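Local coordinates for prolyl oligopeptidase (Galerina marginata, PDB 5N4B), which cleaves a toxin precursor peptide on the C-terminal side of proline and then macrocyclises the released intermediate in amanitin biosynthesis, at residues Val374-Arg379 and Ala406-Arg411; His416-Leu421 and Ile430-Phe435. The protein carries 1 engineered substitution. All blocks are in the same frame, centred on the assembly; numbering follows the deposited sequence. Where two conformers were deposited one is given.

Contact 1: residues Val374-Arg379 and Ala406-Arg411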
loop_
_atom_site.group_PDB
_atom_site.type_symbol
_atom_site.label_atom_id
_atom_site.label_comp_id
_atom_site.label_asym_id
_atom_site.label_seq_id
_atom_site.Cartn_x
_atom_site.Cartn_y
_atom_site.Cartn_z
ATOM N N VAL A 374 12.056 18.457 9.004
ATOM C CA VAL A 374 12.657 17.635 7.952
ATOM C C VAL A 374 11.566 17.425 6.916
ATOM O O VAL A 374 10.444 17.059 7.266
ATOM C CB VAL A 374 13.201 16.309 8.497
ATOM C CG1 VAL A 374 13.968 15.547 7.432
ATOM C CG2 VAL A 374 14.085 16.531 9.741
ATOM N N ALA A 375 11.880 17.713 5.641
ATOM C CA ALA A 375 10.905 17.671 4.559
ATOM C C ALA A 375 11.412 16.760 3.467
ATOM O O ALA A 375 12.591 16.789 3.119
ATOM C CB ALA A 375 10.725 19.065 3.952
ATOM N N ILE A 376 10.503 15.973 2.898
ATOM C CA ILE A 376 10.785 15.180 1.702
ATOM C C ILE A 376 9.948 15.760 0.588
ATOM O O ILE A 376 8.714 15.867 0.713
ATOM C CB ILE A 376 10.504 13.693 1.903
ATOM C CG1 ILE A 376 11.512 13.142 2.901
ATOM C CG2 ILE A 376 10.606 12.940 0.546
ATOM C CD1 ILE A 376 11.176 11.763 3.330
ATOM N N TYR A 377 10.629 16.162 -0.483
ATOM C CA TYR A 377 10.022 16.591 -1.731
ATOM C C TYR A 377 10.192 15.499 -2.759
ATOM O O TYR A 377 11.269 14.876 -2.872
ATOM C CB TYR A 377 10.680 17.851 -2.252
ATOM C CG TYR A 377 10.208 19.091 -1.577
ATOM C CD1 TYR A 377 9.066 19.706 -2.022
ATOM C CD2 TYR A 377 10.889 19.640 -0.512
ATOM C CE1 TYR A 377 8.570 20.865 -1.407
ATOM C CE2 TYR A 377 10.436 20.805 0.078
ATOM C CZ TYR A 377 9.269 21.380 -0.368
ATOM O OH TYR A 377 8.860 22.507 0.319
ATOM N N LYS A 378 9.143 15.247 -3.495
ATOM C CA LYS A 378 9.167 14.291 -4.591
ATOM C C LYS A 378 9.219 15.100 -5.882
ATOM O O LYS A 378 8.229 15.727 -6.245
ATOM C CB LYS A 378 7.961 13.365 -4.537
ATOM C CG LYS A 378 8.047 12.191 -5.495
ATOM C CD LYS A 378 6.809 11.350 -5.511
ATOM C CE LYS A 378 6.498 10.743 -4.129
ATOM N NZ LYS A 378 7.570 9.887 -3.591
ATOM N N ARG A 379 10.376 15.132 -6.542
ATOM C CA ARG A 379 10.584 15.926 -7.740
ATOM C C ARG A 379 10.884 14.931 -8.866
ATOM O O ARG A 379 11.843 14.139 -8.772
ATOM C CB ARG A 379 11.762 16.887 -7.534
ATOM C CG ARG A 379 11.940 17.800 -8.742
ATOM C CD ARG A 379 13.294 18.559 -8.706
ATOM N NE ARG A 379 13.445 19.077 -7.388
ATOM C CZ ARG A 379 12.826 20.149 -6.914
ATOM N NH1 ARG A 379 12.027 20.882 -7.690
ATOM N NH2 ARG A 379 13.030 20.469 -5.626
ATOM N N ALA A 406 12.295 7.960 -0.111
ATOM C CA ALA A 406 12.780 8.219 1.240
ATOM C C ALA A 406 11.622 8.429 2.211
ATOM O O ALA A 406 10.555 8.922 1.838
ATOM C CB ALA A 406 13.627 9.445 1.249
ATOM N N SER A 407 11.828 8.049 3.461
ATOM C CA SER A 407 10.904 8.359 4.549
ATOM C C SER A 407 11.676 8.779 5.791
ATOM O O SER A 407 12.853 8.434 5.949
ATOM C CB SER A 407 10.113 7.140 4.968
ATOM O OG SER A 407 9.484 6.534 3.892
ATOM N N ILE A 408 11.011 9.580 6.644
ATOM C CA ILE A 408 11.600 10.087 7.882
ATOM C C ILE A 408 11.022 9.289 9.020
ATOM O O ILE A 408 9.817 9.054 9.047
ATOM C CB ILE A 408 11.281 11.572 8.094
ATOM C CG1 ILE A 408 11.593 12.416 6.871
ATOM C CG2 ILE A 408 12.044 12.109 9.329
ATOM C CD1 ILE A 408 10.868 13.739 6.879
ATOM N N ALA A 409 11.846 8.980 10.000
ATOM C CA ALA A 409 11.435 8.347 11.257
ATOM C C ALA A 409 12.080 9.101 12.416
ATOM O O ALA A 409 13.311 9.242 12.473
ATOM C CB ALA A 409 11.896 6.895 11.298
ATOM N N ASN A 410 11.262 9.545 13.352
ATOM C CA ASN A 410 11.788 10.287 14.478
ATOM C C ASN A 410 10.714 10.479 15.547
ATOM O O ASN A 410 9.523 10.215 15.349
ATOM C CB ASN A 410 12.365 11.637 14.064
ATOM C CG ASN A 410 11.331 12.686 13.841
ATOM O OD1 ASN A 410 10.349 12.482 13.146
ATOM N ND2 ASN A 410 11.527 13.820 14.462
ATOM N N ARG A 411 11.184 11.024 16.666
ATOM C CA ARG A 411 10.351 11.538 17.745
ATOM C C ARG A 411 10.794 12.973 17.964
ATOM O O ARG A 411 11.970 13.231 18.228
ATOM C CB ARG A 411 10.497 10.684 19.016
ATOM C CG ARG A 411 10.113 9.221 18.780
ATOM C CD ARG A 411 10.255 8.396 20.077
ATOM N NE ARG A 411 9.244 8.800 21.036
ATOM C CZ ARG A 411 9.343 8.619 22.337
ATOM N NH1 ARG A 411 10.385 8.014 22.864
ATOM N NH2 ARG A 411 8.386 9.083 23.126
#
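Strands 374-379 and 406-409 run nearly antiparallel, at 165°, with their axes 7.8 Å apart, too far for backbone hydrogen bonding. They belong to two successive four-stranded blades of the beta-propeller: 374-379 lies on the second strand of one blade, and 406-409 on the first strand of the next. What meets is therefore blade face against blade face, through aliphatic side chains.

Three side chains do most of the work. Ile408 leaves its strand with CG1 beside its own backbone N and anti to the carbonyl carbon (chi1 -50°), which, with an extended second torsion, carries CD1 against strand 374-379. There CD1 sits 3.6 Å from CG1 of Val374 and 3.4 Å from the carbonyl O of the same valine, so the methyl packs on main chain as well as side chain. Val374 offers that branch because its CG1 is anti to the backbone N (chi1 -173°); the two side chains cross obliquely.

Ile376 comes from the other strand and slides past Ile408 in the opposite direction, its CD1 lying 3.6 Å from Ile408 CG1. With its second torsion extended, the same methyl reaches the backbone of strand 406-409 at Ala406 and Ser407, and lies 4.0 Å from Ala406 CB. On its other side strand 406-409 brings Ser407 and Ala409 against the bound peptide.

Polar contacts between the blades come from residues alongside: the backbone N of Ala406 is hydrogen-bonded to Asp383 OD2, and that of Ile408 to Gln364 OE1. Asn410 adds another pair of bonds, to Asn366 and Cys367. At the Ala406 end the tightest approach is a methyl on a carbonyl, Ile376 CD1 at 3.3 Å from Ala406 O.

Contact 2: residues His416-Leu421 and Ile430-Phe435; sequences HFFLTL and IARYDF
The beta hairpin of strands 416-423 and 426-434 forms the two middle strands of a four-stranded propeller blade, the last of the seven in chain order. Phe417 with Tyr433 and Leu419 with Ala431 are its hydrogen-bonded pairs here. Tyr433 N gives the straightest bond, 2.9 Å to Phe417 O at 173° and nearly along the C=O axis; Leu419 N approaches Ala431 O from above the carbonyl plane.

On the face carrying Phe417, Leu419, Ala431 and Tyr433, the Phe417 ring is put in place by a crowded first torsion (chi1 60°). Tyr433 CB then sits over one face of that ring, a CH-pi contact 3.5 Å from the centroid, and its nearest ring atom is Phe417 CZ at 3.3 Å. The two rings point the same way with planes only 11° apart, but are slid so far that they barely overlap. Phe435 CE2 closes on the edge of the Phe417 ring, 3.8 Å from CE2 of that ring, while Tyr433 CE1 stands over the centre of the Phe435 ring.

On the other face Phe418 runs beside the aliphatic part of Arg432, CE1 lying 3.8 Å from CD. The arginine bends at chi3, and its NH1 makes a salt bridge of 3.4 Å with Asp434 OD2; Asp434 OD1 is hydrogen-bonded to Thr436 OG1.

The chemistry divides by face: closely packed aromatic rings, with Leu419 and Ala431, make the side toward strand 382-388 of the preceding blade apolar, while the face of Phe418 and Arg432, packed on strand 84-90 of the first blade where the propeller ring closes, combines hydrocarbon with a charged pair.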
loop_
_atom_site.group_PDB
_atom_site.type_symbol
_atom_site.label_atom_id
_atom_site.label_comp_id
_atom_site.label_asym_id
_atom_site.label_seq_id
_atom_site.Cartn_x
_atom_site.Cartn_y
_atom_site.Cartn_z
ATOM N N HIS A 416 17.856 13.452 17.418
ATOM C CA HIS A 416 18.240 12.751 16.190
ATOM C C HIS A 416 16.978 12.496 15.381
ATOM O O HIS A 416 15.862 12.556 15.859
ATOM C CB HIS A 416 18.953 11.406 16.471
ATOM C CG HIS A 416 18.065 10.394 17.078
ATOM N ND1 HIS A 416 17.866 10.293 18.447
ATOM C CD2 HIS A 416 17.243 9.488 16.506
ATOM C CE1 HIS A 416 16.970 9.349 18.670
ATOM N NE2 HIS A 416 16.571 8.854 17.513
ATOM N N PHE A 417 17.196 12.157 14.118
ATOM C CA PHE A 417 16.184 11.537 13.290
ATOM C C PHE A 417 16.860 10.543 12.357
ATOM O O PHE A 417 18.080 10.573 12.156
ATOM C CB PHE A 417 15.333 12.546 12.511
ATOM C CG PHE A 417 16.085 13.439 11.548
ATOM C CD1 PHE A 417 16.271 13.048 10.249
ATOM C CD2 PHE A 417 16.549 14.691 11.960
ATOM C CE1 PHE A 417 16.954 13.918 9.362
ATOM C CE2 PHE A 417 17.215 15.529 11.085
ATOM C CZ PHE A 417 17.415 15.130 9.798
ATOM N N PHE A 418 16.040 9.672 11.756
ATOM C CA PHE A 418 16.495 8.739 10.753
ATOM C C PHE A 418 15.783 8.964 9.428
ATOM O O PHE A 418 14.678 9.511 9.339
ATOM C CB PHE A 418 16.220 7.270 11.156
ATOM C CG PHE A 418 16.910 6.865 12.384
ATOM C CD1 PHE A 418 18.270 6.573 12.366
ATOM C CD2 PHE A 418 16.230 6.808 13.591
ATOM C CE1 PHE A 418 18.925 6.248 13.530
ATOM C CE2 PHE A 418 16.923 6.443 14.764
ATOM C CZ PHE A 418 18.238 6.208 14.709
ATOM N N LEU A 419 16.475 8.532 8.372
ATOM C CA LEU A 419 15.911 8.412 7.031
ATOM C C LEU A 419 16.022 6.967 6.587
ATOM O O LEU A 419 17.087 6.339 6.746
ATOM C CB LEU A 419 16.623 9.288 6.013
ATOM C CG LEU A 419 16.757 10.752 6.342
ATOM C CD1 LEU A 419 17.680 11.430 5.292
ATOM C CD2 LEU A 419 15.442 11.415 6.413
ATOM N N THR A 420 14.942 6.440 6.028
ATOM C CA THR A 420 14.983 5.136 5.372
ATOM C C THR A 420 14.934 5.366 3.865
ATOM O O THR A 420 14.048 6.070 3.358
ATOM C CB THR A 420 13.901 4.194 5.856
ATOM O OG1 THR A 420 12.631 4.751 5.646
ATOM C CG2 THR A 420 14.034 3.994 7.354
ATOM N N LEU A 421 15.918 4.821 3.165
ATOM C CA LEU A 421 16.213 5.113 1.761
ATOM C C LEU A 421 16.212 3.801 0.992
ATOM O O LEU A 421 16.902 2.846 1.383
ATOM C CB LEU A 421 17.600 5.786 1.629
ATOM C CG LEU A 421 17.781 7.016 2.520
ATOM C CD1 LEU A 421 19.216 7.454 2.415
ATOM C CD2 LEU A 421 16.827 8.132 2.147
ATOM N N ILE A 430 19.705 2.999 6.105
ATOM C CA ILE A 430 19.180 3.778 7.221
ATOM C C ILE A 430 20.237 4.810 7.555
ATOM O O ILE A 430 21.359 4.453 7.932
ATOM C CB ILE A 430 18.858 2.897 8.442
ATOM C CG1 ILE A 430 17.844 1.788 8.082
ATOM C CG2 ILE A 430 18.372 3.771 9.584
ATOM C CD1 ILE A 430 17.843 0.614 8.934
ATOM N N ALA A 431 19.894 6.091 7.372
ATOM C CA ALA A 431 20.777 7.202 7.692
ATOM C C ALA A 431 20.312 7.861 8.972
ATOM O O ALA A 431 19.138 7.807 9.333
ATOM C CB ALA A 431 20.780 8.229 6.571
ATOM N N ARG A 432 21.278 8.458 9.683
ATOM C CA ARG A 432 21.048 9.110 10.967
ATOM C C ARG A 432 21.549 10.537 10.895
ATOM O O ARG A 432 22.658 10.783 10.422
ATOM C CB ARG A 432 21.763 8.375 12.093
ATOM C CG ARG A 432 21.543 8.968 13.488
ATOM C CD ARG A 432 22.053 8.038 14.621
ATOM N NE ARG A 432 23.488 7.883 14.491
ATOM C CZ ARG A 432 24.400 8.477 15.261
ATOM N NH1 ARG A 432 24.065 9.229 16.309
ATOM N NH2 ARG A 432 25.676 8.271 14.981
ATOM N N TYR A 433 20.770 11.440 11.466
ATOM C CA TYR A 433 21.163 12.828 11.656
ATOM C C TYR A 433 21.168 13.081 13.157
ATOM O O TYR A 433 20.129 12.935 13.818
ATOM C CB TYR A 433 20.226 13.786 10.941
ATOM C CG TYR A 433 20.716 15.226 10.934
ATOM C CD1 TYR A 433 20.497 16.053 12.018
ATOM C CD2 TYR A 433 21.414 15.734 9.854
ATOM C CE1 TYR A 433 20.957 17.354 12.052
ATOM C CE2 TYR A 433 21.886 17.065 9.874
ATOM C CZ TYR A 433 21.637 17.843 10.960
ATOM O OH TYR A 433 22.098 19.131 10.975
ATOM N N ASP A 434 22.333 13.484 13.691
ATOM C CA ASP A 434 22.520 13.678 15.130
ATOM C C ASP A 434 22.826 15.147 15.381
ATOM O O ASP A 434 23.934 15.607 15.080
ATOM C CB ASP A 434 23.670 12.789 15.591
ATOM C CG ASP A 434 24.027 12.966 17.058
ATOM O OD1 ASP A 434 23.326 13.708 17.762
ATOM O OD2 ASP A 434 25.026 12.311 17.467
ATOM N N PHE A 435 21.848 15.874 15.964
ATOM C CA PHE A 435 22.016 17.309 16.199
ATOM C C PHE A 435 23.097 17.587 17.242
ATOM O O PHE A 435 23.580 18.709 17.294
ATOM C CB PHE A 435 20.721 17.957 16.668
ATOM C CG PHE A 435 19.706 18.213 15.591
ATOM C CD1 PHE A 435 19.695 19.393 14.895
ATOM C CD2 PHE A 435 18.782 17.236 15.269
ATOM C CE1 PHE A 435 18.734 19.630 13.902
ATOM C CE2 PHE A 435 17.824 17.450 14.271
ATOM C CZ PHE A 435 17.804 18.667 13.605
#

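Along the chain the two contacts come in series. Contact 1 closes first: from 374-379 the chain finishes its blade through strands 382-388 and 394-398, then enters the next blade as strand 405-409. Contact 2 follows after the loop that leads to strand 416-423, closing the hairpin in the middle of that second blade. Neither loop encloses or crosses the other. Strands 405-409 and 416-423 are neighbours in one sheet, joined by probable backbone hydrogen bonds from Phe418 N to Ala409 O and from Thr420 N to Ser407 O. Contact 1 joins adjacent blades and contact 2 pairs strands within the second; Phe417 CE2 packing on Val374 CG2 connects the two.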